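Putative capsid protein of prophage (Escherichia coli CFT073, PDB 3BQW) is probably the major capsid protein of a prophage, many copies of which would assemble into the shell that encloses the viral DNA. Local coordinates at residues A[34-39]-A[337-342]; A[63-66]-A[71-74]; A[135-140]-A[274-279]; A[148-151]-A[157-160]. All coordinates share one frame; numbering follows the deposited sequence.

How the contacts relate
Followed from the N terminus, the chain opens contact 1 at 34-39 and closes it only at 337-342, so that most of the protein, and the other three contacts, lies within its span. Contact 2 comes first inside it and is a short hairpin between strands 61-67 and 70-79. Contact 3 then joins helix 113-146 to the turn after strand 273-275. Within that loop falls contact 4, the hairpin of strands 148-151 and 159-162 directly after the helix. No two contacts cross along the chain. Strands 61-67 and 159-162 are neighbours, placing contacts 2 and 4 in one antiparallel sheet, while helix 113-146, one side of contact 3, also packs against contacts 1 and 4.

Contact 1: residues A[34-39]-A[337-342]; sequences LFFPNV and PVPADI
Phe36 gives up far more surface here than any other residue, its ring fitted into the angle of the Pro337-Val338-Pro339 run. Pro337 lies over one face: its CB stands 4.0 Å from the centroid of the Phe36 ring, shifted toward the rim, a CH-pi contact in which an aliphatic C-H of the rigid proline ring meets the aromatic cloud. The edge of the same ring reaches backbone, with Phe36 CD1 3.5 Å from Val338 O and Phe36 CE1 3.6 Å from Pro339 N. Pro339 adds an apolar touch, its CB 3.9 Å from Phe36 CE1. Phe36 follows the end of helix 30-35, and its CG, anti to the carbonyl carbon (chi1 -53°), carries the ring over to Pro337. Prolines suit this buried place, being apolar and needing no N-H partner. The family is that of phage major capsid protein E, and the long helix 113-146, probably the spine helix of an HK97-like fold, packs against both partners: Phe36 meets Ala140 and Val144, Pro337 meets Val136 and Leu139. No direct hydrogen bond joins the segments; instead one water donates to Phe35 O at 2.8 Å and accepts from Ala340 N at 3.1 Å.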
loop_
_atom_site.group_PDB
_atom_site.type_symbol
_atom_site.label_atom_id
_atom_site.label_comp_id
_atom_site.label_asym_id
_atom_site.label_seq_id
_atom_site.Cartn_x
_atom_site.Cartn_y
_atom_site.Cartn_z
ATOM N N LEU A 34 7.009 -3.396 -4.259
ATOM C CA LEU A 34 7.785 -3.232 -5.474
ATOM C C LEU A 34 8.387 -1.837 -5.559
ATOM O O LEU A 34 9.561 -1.680 -5.918
ATOM C CB LEU A 34 6.911 -3.481 -6.710
ATOM C CG LEU A 34 6.507 -4.931 -6.972
ATOM C CD1 LEU A 34 5.490 -5.002 -8.078
ATOM C CD2 LEU A 34 7.729 -5.753 -7.302
ATOM N N PHE A 35 7.583 -0.828 -5.225
ATOM C CA PHE A 35 7.892 0.535 -5.624
ATOM C C PHE A 35 8.135 1.504 -4.460
ATOM O O PHE A 35 8.621 2.612 -4.679
ATOM C CB PHE A 35 6.766 1.059 -6.562
ATOM C CG PHE A 35 6.555 0.211 -7.789
ATOM C CD1 PHE A 35 7.620 -0.060 -8.657
ATOM C CD2 PHE A 35 5.302 -0.285 -8.103
ATOM C CE1 PHE A 35 7.448 -0.845 -9.785
ATOM C CE2 PHE A 35 5.114 -1.069 -9.238
ATOM C CZ PHE A 35 6.188 -1.347 -10.088
ATOM N N PHE A 36 7.783 1.095 -3.238
ATOM C CA PHE A 36 7.971 1.912 -2.042
ATOM C C PHE A 36 8.485 1.081 -0.871
ATOM O O PHE A 36 7.968 1.199 0.253
ATOM C CB PHE A 36 6.661 2.589 -1.636
ATOM C CG PHE A 36 6.006 3.372 -2.733
ATOM C CD1 PHE A 36 6.245 4.723 -2.879
ATOM C CD2 PHE A 36 5.130 2.743 -3.625
ATOM C CE1 PHE A 36 5.629 5.437 -3.907
ATOM C CE2 PHE A 36 4.533 3.436 -4.641
ATOM C CZ PHE A 36 4.776 4.790 -4.789
ATOM N N PRO A 37 9.492 0.216 -1.121
ATOM C CA PRO A 37 9.880 -0.785 -0.122
ATOM C C PRO A 37 10.720 -0.266 1.043
ATOM O O PRO A 37 10.768 -0.905 2.106
ATOM C CB PRO A 37 10.710 -1.785 -0.943
ATOM C CG PRO A 37 11.343 -0.948 -1.975
ATOM C CD PRO A 37 10.313 0.100 -2.337
ATOM N N ASN A 38 11.410 0.855 0.836
ATOM C CA ASN A 38 12.225 1.455 1.884
ATOM C C ASN A 38 11.381 2.230 2.893
ATOM O O ASN A 38 10.162 2.453 2.698
ATOM C CB ASN A 38 13.282 2.362 1.264
ATOM C CG ASN A 38 14.186 1.606 0.294
ATOM O OD1 ASN A 38 14.361 1.988 -0.857
ATOM N ND2 ASN A 38 14.691 0.500 0.743
ATOM N N VAL A 39 12.038 2.607 3.982
ATOM C CA VAL A 39 11.393 3.271 5.088
ATOM C C VAL A 39 12.280 4.394 5.581
ATOM O O VAL A 39 13.531 4.302 5.550
ATOM C CB VAL A 39 11.056 2.287 6.251
ATOM C CG1 VAL A 39 10.712 3.056 7.565
ATOM C CG2 VAL A 39 9.916 1.330 5.834
ATOM N N PRO A 337 3.693 7.270 1.249
ATOM C CA PRO A 337 4.574 6.809 0.179
ATOM C C PRO A 337 5.226 7.968 -0.592
ATOM O O PRO A 337 4.586 8.977 -0.876
ATOM C CB PRO A 337 3.655 5.984 -0.733
ATOM C CG PRO A 337 2.423 5.807 -0.005
ATOM C CD PRO A 337 2.314 6.798 1.071
ATOM N N VAL A 338 6.518 7.824 -0.856
ATOM C CA VAL A 338 7.266 8.801 -1.613
ATOM C C VAL A 338 7.977 8.042 -2.730
ATOM O O VAL A 338 8.783 7.163 -2.437
ATOM C CB VAL A 338 8.306 9.539 -0.741
ATOM C CG1 VAL A 338 9.070 10.536 -1.587
ATOM C CG2 VAL A 338 7.607 10.240 0.444
ATOM N N PRO A 339 7.683 8.386 -3.989
ATOM C CA PRO A 339 8.256 7.619 -5.094
ATOM C C PRO A 339 9.683 8.007 -5.349
ATOM O O PRO A 339 10.111 9.085 -4.942
ATOM C CB PRO A 339 7.375 8.000 -6.282
ATOM C CG PRO A 339 6.979 9.416 -6.003
ATOM C CD PRO A 339 6.803 9.474 -4.480
ATOM N N ALA A 340 10.424 7.120 -6.007
ATOM C CA ALA A 340 11.740 7.452 -6.489
ATOM C C ALA A 340 11.496 8.366 -7.682
ATOM O O ALA A 340 11.601 9.567 -7.527
ATOM C CB ALA A 340 12.561 6.209 -6.844
ATOM N N ASP A 341 11.114 7.826 -8.836
ATOM C CA ASP A 341 10.861 8.624 -10.039
ATOM C C ASP A 341 9.480 8.274 -10.637
ATOM O O ASP A 341 9.310 7.207 -11.235
ATOM C CB ASP A 341 11.984 8.390 -11.053
ATOM C CG ASP A 341 11.909 9.299 -12.259
ATOM O OD1 ASP A 341 10.947 10.065 -12.425
ATOM O OD2 ASP A 341 12.857 9.260 -13.066
ATOM N N ILE A 342 8.509 9.179 -10.474
ATOM C CA ILE A 342 7.125 8.953 -10.936
ATOM C C ILE A 342 7.038 8.830 -12.465
ATOM O O ILE A 342 6.087 8.268 -13.004
ATOM C CB ILE A 342 6.157 10.084 -10.408
ATOM C CG1 ILE A 342 4.706 9.585 -10.304
ATOM C CG2 ILE A 342 6.303 11.415 -11.224
ATOM C CD1 ILE A 342 4.449 8.604 -9.105
HETATM O O HOH W 1 9.017 4.504 -6.764
#

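Contact 2: residues A[63-66]-A[71-74]; sequences CSPM and VQRD
Val71 overlaps two side chains of the facing strand with its two methyls. Its CG1 lies 3.6 Å from Ser64 CB, while its CG2 packs 4.0 Å from Met66 CG. With CG1 anti to the backbone N (chi1 180°), the two branches diverge toward different neighbours, which is the advantage of a beta-branched residue in this place. Met66 and Val71 form an antiparallel non-hydrogen-bonded pair, their CA atoms 4.4 Å apart and both side chains on the same face. This is the end of a beta hairpin, close to the short connection between its strands.

One step along, Gln72 N donates to Pro65 O over 2.8 Å, nearly straight at 164°. The return bond of a regular pair cannot form, because proline has no N-H; the ring carbon Pro65 CD faces Gln72 O instead, at 3.6 Å. Gln72 also folds its aliphatic part back beside this carbonyl, CB 3.5 Å from Pro65 O, and a bend at chi2 (-64°) turns the amide away toward Gln70 O, where NE2 makes a weak hydrogen bond. Beyond Gln72 the chain makes a short 3-10 turn and Arg73 touches Ser64 only loosely. Its guanidinium works elsewhere, with NH2 in a salt bridge to Asp162.

The hairpin forms one flank of a four-stranded antiparallel sheet: strand 61-67 pairs on its other side with strand 159-162, where Ser64 bonds to Glu160 through the backbone, and Met66 reaches across to Ile150 of strand 148-151.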
loop_
_atom_site.group_PDB
_atom_site.type_symbol
_atom_site.label_atom_id
_atom_site.label_comp_id
_atom_site.label_asym_id
_atom_site.label_seq_id
_atom_site.Cartn_x
_atom_site.Cartn_y
_atom_site.Cartn_z
ATOM N N CYS A 63 1.615 20.637 -3.425
ATOM C CA CYS A 63 0.585 20.449 -2.443
ATOM C C CYS A 63 -0.434 21.572 -2.552
ATOM O O CYS A 63 -0.077 22.747 -2.576
ATOM C CB CYS A 63 1.218 20.404 -1.048
ATOM S SG CYS A 63 2.227 18.925 -0.840
ATOM N N SER A 64 -1.704 21.185 -2.635
ATOM C CA SER A 64 -2.799 22.108 -2.840
ATOM C C SER A 64 -3.883 21.892 -1.790
ATOM O O SER A 64 -4.261 20.763 -1.529
ATOM C CB SER A 64 -3.417 21.902 -4.232
ATOM O OG SER A 64 -2.509 22.200 -5.269
ATOM N N PRO A 65 -4.462 22.994 -1.260
ATOM C CA PRO A 65 -5.583 22.787 -0.375
ATOM C C PRO A 65 -6.840 22.385 -1.187
ATOM O O PRO A 65 -6.868 22.491 -2.434
ATOM C CB PRO A 65 -5.759 24.160 0.296
ATOM C CG PRO A 65 -5.214 25.138 -0.646
ATOM C CD PRO A 65 -4.199 24.418 -1.516
ATOM N N MET A 66 -7.867 21.944 -0.470
ATOM C CA MET A 66 -9.110 21.506 -1.080
ATOM C C MET A 66 -10.250 22.200 -0.354
ATOM O O MET A 66 -10.141 22.526 0.825
ATOM C CB MET A 66 -9.267 19.978 -0.991
ATOM C CG MET A 66 -8.167 19.170 -1.720
ATOM S SD MET A 66 -8.274 17.376 -1.597
ATOM C CE MET A 66 -9.921 17.083 -2.246
ATOM N N VAL A 71 -10.022 20.676 -5.653
ATOM C CA VAL A 71 -8.625 21.032 -5.421
ATOM C C VAL A 71 -8.397 22.490 -5.833
ATOM O O VAL A 71 -8.723 22.866 -6.941
ATOM C CB VAL A 71 -7.661 20.076 -6.158
ATOM C CG1 VAL A 71 -6.211 20.481 -5.906
ATOM C CG2 VAL A 71 -7.930 18.643 -5.707
ATOM N N GLN A 72 -7.856 23.297 -4.924
ATOM C CA GLN A 72 -7.519 24.709 -5.192
ATOM C C GLN A 72 -6.080 24.802 -5.690
ATOM O O GLN A 72 -5.181 25.197 -4.941
ATOM C CB GLN A 72 -7.646 25.586 -3.924
ATOM C CG GLN A 72 -8.901 25.399 -3.093
ATOM C CD GLN A 72 -10.140 25.796 -3.838
ATOM O OE1 GLN A 72 -10.478 26.980 -3.912
ATOM N NE2 GLN A 72 -10.833 24.816 -4.401
ATOM N N ARG A 73 -5.872 24.473 -6.961
ATOM C CA ARG A 73 -4.525 24.378 -7.525
ATOM C C ARG A 73 -3.807 25.727 -7.610
ATOM O O ARG A 73 -2.582 25.775 -7.654
ATOM C CB ARG A 73 -4.556 23.708 -8.906
ATOM C CG ARG A 73 -4.962 22.220 -8.918
ATOM C CD ARG A 73 -4.430 21.515 -10.198
ATOM N NE ARG A 73 -2.992 21.266 -10.071
ATOM C CZ ARG A 73 -2.451 20.176 -9.507
ATOM N NH1 ARG A 73 -3.209 19.185 -9.030
ATOM N NH2 ARG A 73 -1.130 20.074 -9.429
ATOM N N ASP A 74 -4.563 26.823 -7.631
ATOM C CA ASP A 74 -3.944 28.155 -7.633
ATOM C C ASP A 74 -3.328 28.461 -6.283
ATOM O O ASP A 74 -2.455 29.306 -6.195
ATOM C CB ASP A 74 -4.944 29.252 -8.048
ATOM C CG ASP A 74 -5.358 29.139 -9.510
ATOM O OD1 ASP A 74 -4.700 28.376 -10.265
ATOM O OD2 ASP A 74 -6.348 29.792 -9.908
#

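Contact 3: residues A[135-140]-A[274-279]; sequences RVEWLA and KYFLEP
Glu137 and Phe276 meet at about a right angle, the acid laying its methylene group over the middle of the aromatic face. Glu137 CG sits 3.8 Å from the centroid of the Phe276 ring and 9° off its normal, so the methylene sits close to the ring axis, a CH-pi contact over the centre of the face. The glutamate side chain bends at chi2 (74°), and the carboxylate leads onward from the ring with its plane 85° from that of the phenyl group. A glutamate suits the site because its two ends differ: the carbons meet the ring, and the oxygens are taken up beyond it, OE1 by Thr32 OG1 and OE2 by Phe31 N, binding the buried acid to helix 30-35.

Trp138 approaches the same ring with its root, not its indole. Trp138 CB is 4.0 Å from Phe276 CE1, and Trp138 N lies 3.6 Å from that carbon at a slant. Phe276 thus wedges one corner of its ring against the helix backbone.

Helix 113-146 here receives the turn after strand 273-275. Tyr266, on the paired strand 257-267, has its ring against both Trp138 and Phe276, while Val136 and Leu139 of the helix pack on strand 327-338.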
loop_
_atom_site.group_PDB
_atom_site.type_symbol
_atom_site.label_atom_id
_atom_site.label_comp_id
_atom_site.label_asym_id
_atom_site.label_seq_id
_atom_site.Cartn_x
_atom_site.Cartn_y
_atom_site.Cartn_z
ATOM N N ARG A 135 -4.124 1.441 3.820
ATOM C CA ARG A 135 -4.100 2.867 3.476
ATOM C C ARG A 135 -2.842 3.225 2.707
ATOM O O ARG A 135 -2.900 3.951 1.732
ATOM C CB ARG A 135 -4.237 3.747 4.725
ATOM C CG ARG A 135 -3.942 5.269 4.492
ATOM C CD ARG A 135 -5.155 5.985 4.053
ATOM N NE ARG A 135 -6.175 5.771 5.060
ATOM C CZ ARG A 135 -7.483 5.918 4.890
ATOM N NH1 ARG A 135 -7.993 6.328 3.712
ATOM N NH2 ARG A 135 -8.287 5.656 5.933
ATOM N N VAL A 136 -1.703 2.727 3.147
ATOM C CA VAL A 136 -0.468 2.975 2.449
ATOM C C VAL A 136 -0.498 2.444 1.006
ATOM O O VAL A 136 -0.001 3.118 0.099
ATOM C CB VAL A 136 0.748 2.407 3.226
ATOM C CG1 VAL A 136 2.015 2.481 2.404
ATOM C CG2 VAL A 136 0.943 3.158 4.520
ATOM N N GLU A 137 -1.076 1.261 0.796
ATOM C CA GLU A 137 -1.133 0.648 -0.542
ATOM C C GLU A 137 -2.053 1.427 -1.441
ATOM O O GLU A 137 -1.762 1.575 -2.632
ATOM C CB GLU A 137 -1.588 -0.820 -0.474
ATOM C CG GLU A 137 -1.740 -1.566 -1.806
ATOM C CD GLU A 137 -0.423 -1.938 -2.469
ATOM O OE1 GLU A 137 0.641 -1.492 -1.998
ATOM O OE2 GLU A 137 -0.443 -2.644 -3.519
ATOM N N TRP A 138 -3.163 1.900 -0.877
ATOM C CA TRP A 138 -4.103 2.754 -1.575
ATOM C C TRP A 138 -3.393 4.020 -2.050
ATOM O O TRP A 138 -3.488 4.394 -3.199
ATOM C CB TRP A 138 -5.275 3.104 -0.650
ATOM C CG TRP A 138 -6.286 4.000 -1.246
ATOM C CD1 TRP A 138 -7.166 3.692 -2.257
ATOM C CD2 TRP A 138 -6.553 5.361 -0.882
ATOM N NE1 TRP A 138 -7.944 4.778 -2.544
ATOM C CE2 TRP A 138 -7.594 5.816 -1.711
ATOM C CE3 TRP A 138 -5.999 6.246 0.060
ATOM C CZ2 TRP A 138 -8.117 7.125 -1.617
ATOM C CZ3 TRP A 138 -6.516 7.532 0.170
ATOM C CH2 TRP A 138 -7.554 7.971 -0.684
ATOM N N LEU A 139 -2.657 4.655 -1.137
ATOM C CA LEU A 139 -1.864 5.809 -1.470
ATOM C C LEU A 139 -0.810 5.473 -2.533
ATOM O O LEU A 139 -0.621 6.242 -3.437
ATOM C CB LEU A 139 -1.204 6.384 -0.210
ATOM C CG LEU A 139 -2.126 7.139 0.749
ATOM C CD1 LEU A 139 -1.387 7.488 2.060
ATOM C CD2 LEU A 139 -2.697 8.359 0.105
ATOM N N ALA A 140 -0.138 4.328 -2.416
ATOM C CA ALA A 140 0.879 3.884 -3.386
ATOM C C ALA A 140 0.323 3.682 -4.814
ATOM O O ALA A 140 0.881 4.194 -5.803
ATOM C CB ALA A 140 1.551 2.585 -2.889
ATOM N N LYS A 274 -13.623 -2.380 -2.414
ATOM C CA LYS A 274 -13.110 -1.751 -3.624
ATOM C C LYS A 274 -11.785 -2.369 -4.009
ATOM O O LYS A 274 -11.062 -2.878 -3.149
ATOM C CB LYS A 274 -12.899 -0.266 -3.383
ATOM C CG LYS A 274 -14.142 0.471 -2.963
ATOM C CD LYS A 274 -14.046 1.950 -3.339
ATOM C CE LYS A 274 -15.424 2.621 -3.405
ATOM N NZ LYS A 274 -16.405 1.853 -4.229
ATOM N N TYR A 275 -11.470 -2.316 -5.299
ATOM C CA TYR A 275 -10.151 -2.719 -5.777
ATOM C C TYR A 275 -9.158 -1.593 -5.582
ATOM O O TYR A 275 -9.464 -0.428 -5.804
ATOM C CB TYR A 275 -10.181 -3.067 -7.261
ATOM C CG TYR A 275 -10.895 -4.348 -7.583
ATOM C CD1 TYR A 275 -10.293 -5.575 -7.346
ATOM C CD2 TYR A 275 -12.166 -4.329 -8.133
ATOM C CE1 TYR A 275 -10.948 -6.756 -7.639
ATOM C CE2 TYR A 275 -12.829 -5.490 -8.435
ATOM C CZ TYR A 275 -12.228 -6.694 -8.187
ATOM O OH TYR A 275 -12.910 -7.853 -8.502
ATOM N N PHE A 276 -7.960 -1.947 -5.173
ATOM C CA PHE A 276 -6.834 -1.024 -5.214
ATOM C C PHE A 276 -6.567 -0.586 -6.640
ATOM O O PHE A 276 -6.424 0.595 -6.918
ATOM C CB PHE A 276 -5.580 -1.706 -4.673
ATOM C CG PHE A 276 -5.564 -1.860 -3.187
ATOM C CD1 PHE A 276 -5.493 -0.749 -2.366
ATOM C CD2 PHE A 276 -5.590 -3.118 -2.602
ATOM C CE1 PHE A 276 -5.450 -0.907 -0.975
ATOM C CE2 PHE A 276 -5.549 -3.269 -1.246
ATOM C CZ PHE A 276 -5.479 -2.176 -0.432
ATOM N N LEU A 277 -6.478 -1.566 -7.528
ATOM C CA LEU A 277 -6.252 -1.352 -8.937
ATOM C C LEU A 277 -7.513 -1.773 -9.676
ATOM O O LEU A 277 -7.872 -2.942 -9.659
ATOM C CB LEU A 277 -5.055 -2.189 -9.405
ATOM C CG LEU A 277 -4.560 -2.011 -10.849
ATOM C CD1 LEU A 277 -3.996 -0.591 -11.059
ATOM C CD2 LEU A 277 -3.514 -3.095 -11.228
ATOM N N GLU A 278 -8.165 -0.820 -10.323
ATOM C CA GLU A 278 -9.345 -1.104 -11.093
ATOM C C GLU A 278 -9.025 -2.204 -12.084
ATOM O O GLU A 278 -7.921 -2.233 -12.665
ATOM C CB GLU A 278 -9.838 0.126 -11.844
ATOM C CG GLU A 278 -10.563 1.126 -10.982
ATOM C CD GLU A 278 -11.611 0.466 -10.109
ATOM O OE1 GLU A 278 -12.479 -0.263 -10.654
ATOM O OE2 GLU A 278 -11.533 0.648 -8.869
ATOM N N PRO A 279 -9.979 -3.114 -12.276
ATOM C CA PRO A 279 -9.706 -4.326 -13.024
ATOM C C PRO A 279 -9.319 -4.110 -14.471
ATOM O O PRO A 279 -8.695 -4.990 -15.037
ATOM C CB PRO A 279 -11.021 -5.108 -12.934
ATOM C CG PRO A 279 -11.770 -4.505 -11.818
ATOM C CD PRO A 279 -11.372 -3.078 -11.793
#

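Contact 4: residues A[148-151]-A[157-160]; sequences KNII and ERYE
Ile151 packs its branched carbons against the face of the Tyr159 ring, and this is the close side of the contact. Ile151 CB is 4.0 Å from the centroid of the Tyr159 ring, a CH-pi approach, and comes within 3.6 Å of Tyr159 CE2. The two side chains run side by side in the same direction. Tyr159 holds CG between its own N and carbonyl carbon (chi1 76°), which swings the ring across to lie along the isoleucine. Beneath them the backbones form an antiparallel hydrogen-bonded pair: Ile151 N donates to Tyr159 O over 2.8 Å at 170°, and Tyr159 N returns a bond of 3.0 Å to Ile151 O. This pair builds a beta hairpin directly after helix 113-146, whose Leu139 touches Ile151; Tyr159 OH ends on Lys83 O.

The other face, carrying Ile150 and Glu160, is looser and more polar. Ile150 CG2 lies 3.5 Å from Arg158 NE, at a slant to the guanidinium, and that NE also makes a salt bridge to Glu152. Lys148 runs extended past the carboxylate of Glu160, but Lys148 NZ stays 4.1 Å from Glu160 OE2, beyond a salt bridge. A water joins them, accepting from Lys148 NZ at 2.9 Å and donating to Glu160 OE2 at 2.6 Å.

Glu160 keeps its direct ion pair for Arg73 of the neighbouring hairpin, through OE1. With a cation on one oxygen and a water-linked lysine near the other, the buried carboxylate is probably stabilised in its ionised form.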
loop_
_atom_site.group_PDB
_atom_site.type_symbol
_atom_site.label_atom_id
_atom_site.label_comp_id
_atom_site.label_asym_id
_atom_site.label_seq_id
_atom_site.Cartn_x
_atom_site.Cartn_y
_atom_site.Cartn_z
ATOM N N LYS A 148 -1.253 11.359 -7.994
ATOM C CA LYS A 148 -1.855 12.136 -6.901
ATOM C C LYS A 148 -2.375 11.313 -5.711
ATOM O O LYS A 148 -2.832 10.177 -5.850
ATOM C CB LYS A 148 -3.002 12.986 -7.429
ATOM C CG LYS A 148 -2.579 14.000 -8.480
ATOM C CD LYS A 148 -3.775 14.397 -9.326
ATOM C CE LYS A 148 -3.424 15.557 -10.214
ATOM N NZ LYS A 148 -4.644 15.999 -10.922
ATOM N N ASN A 149 -2.288 11.929 -4.533
ATOM C CA ASN A 149 -2.894 11.432 -3.312
ATOM C C ASN A 149 -3.745 12.528 -2.677
ATOM O O ASN A 149 -3.329 13.707 -2.625
ATOM C CB ASN A 149 -1.825 11.040 -2.282
ATOM C CG ASN A 149 -1.054 9.800 -2.654
ATOM O OD1 ASN A 149 -1.475 8.982 -3.503
ATOM N ND2 ASN A 149 0.092 9.639 -2.015
ATOM N N ILE A 150 -4.906 12.129 -2.155
ATOM C CA ILE A 150 -5.680 12.973 -1.255
ATOM C C ILE A 150 -5.367 12.588 0.179
ATOM O O ILE A 150 -5.574 11.458 0.579
ATOM C CB ILE A 150 -7.180 12.872 -1.525
ATOM C CG1 ILE A 150 -7.493 13.546 -2.865
ATOM C CG2 ILE A 150 -8.007 13.548 -0.354
ATOM C CD1 ILE A 150 -8.771 13.073 -3.515
ATOM N N ILE A 151 -4.834 13.540 0.939
ATOM C CA ILE A 151 -4.373 13.291 2.294
ATOM C C ILE A 151 -5.386 13.856 3.297
ATOM O O ILE A 151 -5.786 15.019 3.215
ATOM C CB ILE A 151 -2.958 13.904 2.522
ATOM C CG1 ILE A 151 -1.958 13.420 1.447
ATOM C CG2 ILE A 151 -2.437 13.638 3.961
ATOM C CD1 ILE A 151 -1.943 11.890 1.190
ATOM N N GLU A 157 -6.295 19.627 7.714
ATOM C CA GLU A 157 -7.324 19.736 6.701
ATOM C C GLU A 157 -6.922 18.963 5.434
ATOM O O GLU A 157 -5.762 18.991 5.003
ATOM C CB GLU A 157 -7.616 21.197 6.380
ATOM C CG GLU A 157 -8.689 21.808 7.289
ATOM C CD GLU A 157 -9.116 23.181 6.807
ATOM O OE1 GLU A 157 -8.215 23.968 6.421
ATOM O OE2 GLU A 157 -10.344 23.473 6.801
ATOM N N ARG A 158 -7.902 18.255 4.882
ATOM C CA ARG A 158 -7.758 17.486 3.647
ATOM C C ARG A 158 -7.096 18.295 2.534
ATOM O O ARG A 158 -7.521 19.395 2.238
ATOM C CB ARG A 158 -9.148 17.070 3.217
ATOM C CG ARG A 158 -9.256 15.975 2.236
ATOM C CD ARG A 158 -10.662 15.402 2.377
ATOM N NE ARG A 158 -10.932 14.379 1.389
ATOM C CZ ARG A 158 -11.685 14.540 0.305
ATOM N NH1 ARG A 158 -12.267 15.702 0.033
ATOM N NH2 ARG A 158 -11.841 13.514 -0.527
ATOM N N TYR A 159 -6.037 17.752 1.937
ATOM C CA TYR A 159 -5.324 18.414 0.824
ATOM C C TYR A 159 -4.781 17.383 -0.171
ATOM O O TYR A 159 -4.763 16.197 0.118
ATOM C CB TYR A 159 -4.187 19.269 1.362
ATOM C CG TYR A 159 -2.969 18.487 1.815
ATOM C CD1 TYR A 159 -1.854 18.359 0.975
ATOM C CD2 TYR A 159 -2.924 17.876 3.089
ATOM C CE1 TYR A 159 -0.750 17.646 1.357
ATOM C CE2 TYR A 159 -1.779 17.150 3.507
ATOM C CZ TYR A 159 -0.712 17.028 2.624
ATOM O OH TYR A 159 0.425 16.339 2.981
ATOM N N GLU A 160 -4.334 17.857 -1.333
ATOM C CA GLU A 160 -3.825 16.993 -2.404
ATOM C C GLU A 160 -2.310 17.111 -2.502
ATOM O O GLU A 160 -1.764 18.197 -2.428
ATOM C CB GLU A 160 -4.458 17.341 -3.760
ATOM C CG GLU A 160 -3.940 16.473 -4.911
ATOM C CD GLU A 160 -4.253 17.031 -6.270
ATOM O OE1 GLU A 160 -3.540 17.969 -6.719
ATOM O OE2 GLU A 160 -5.196 16.512 -6.903
HETATM O O HOH W 2 -6.165 17.652 -9.065
#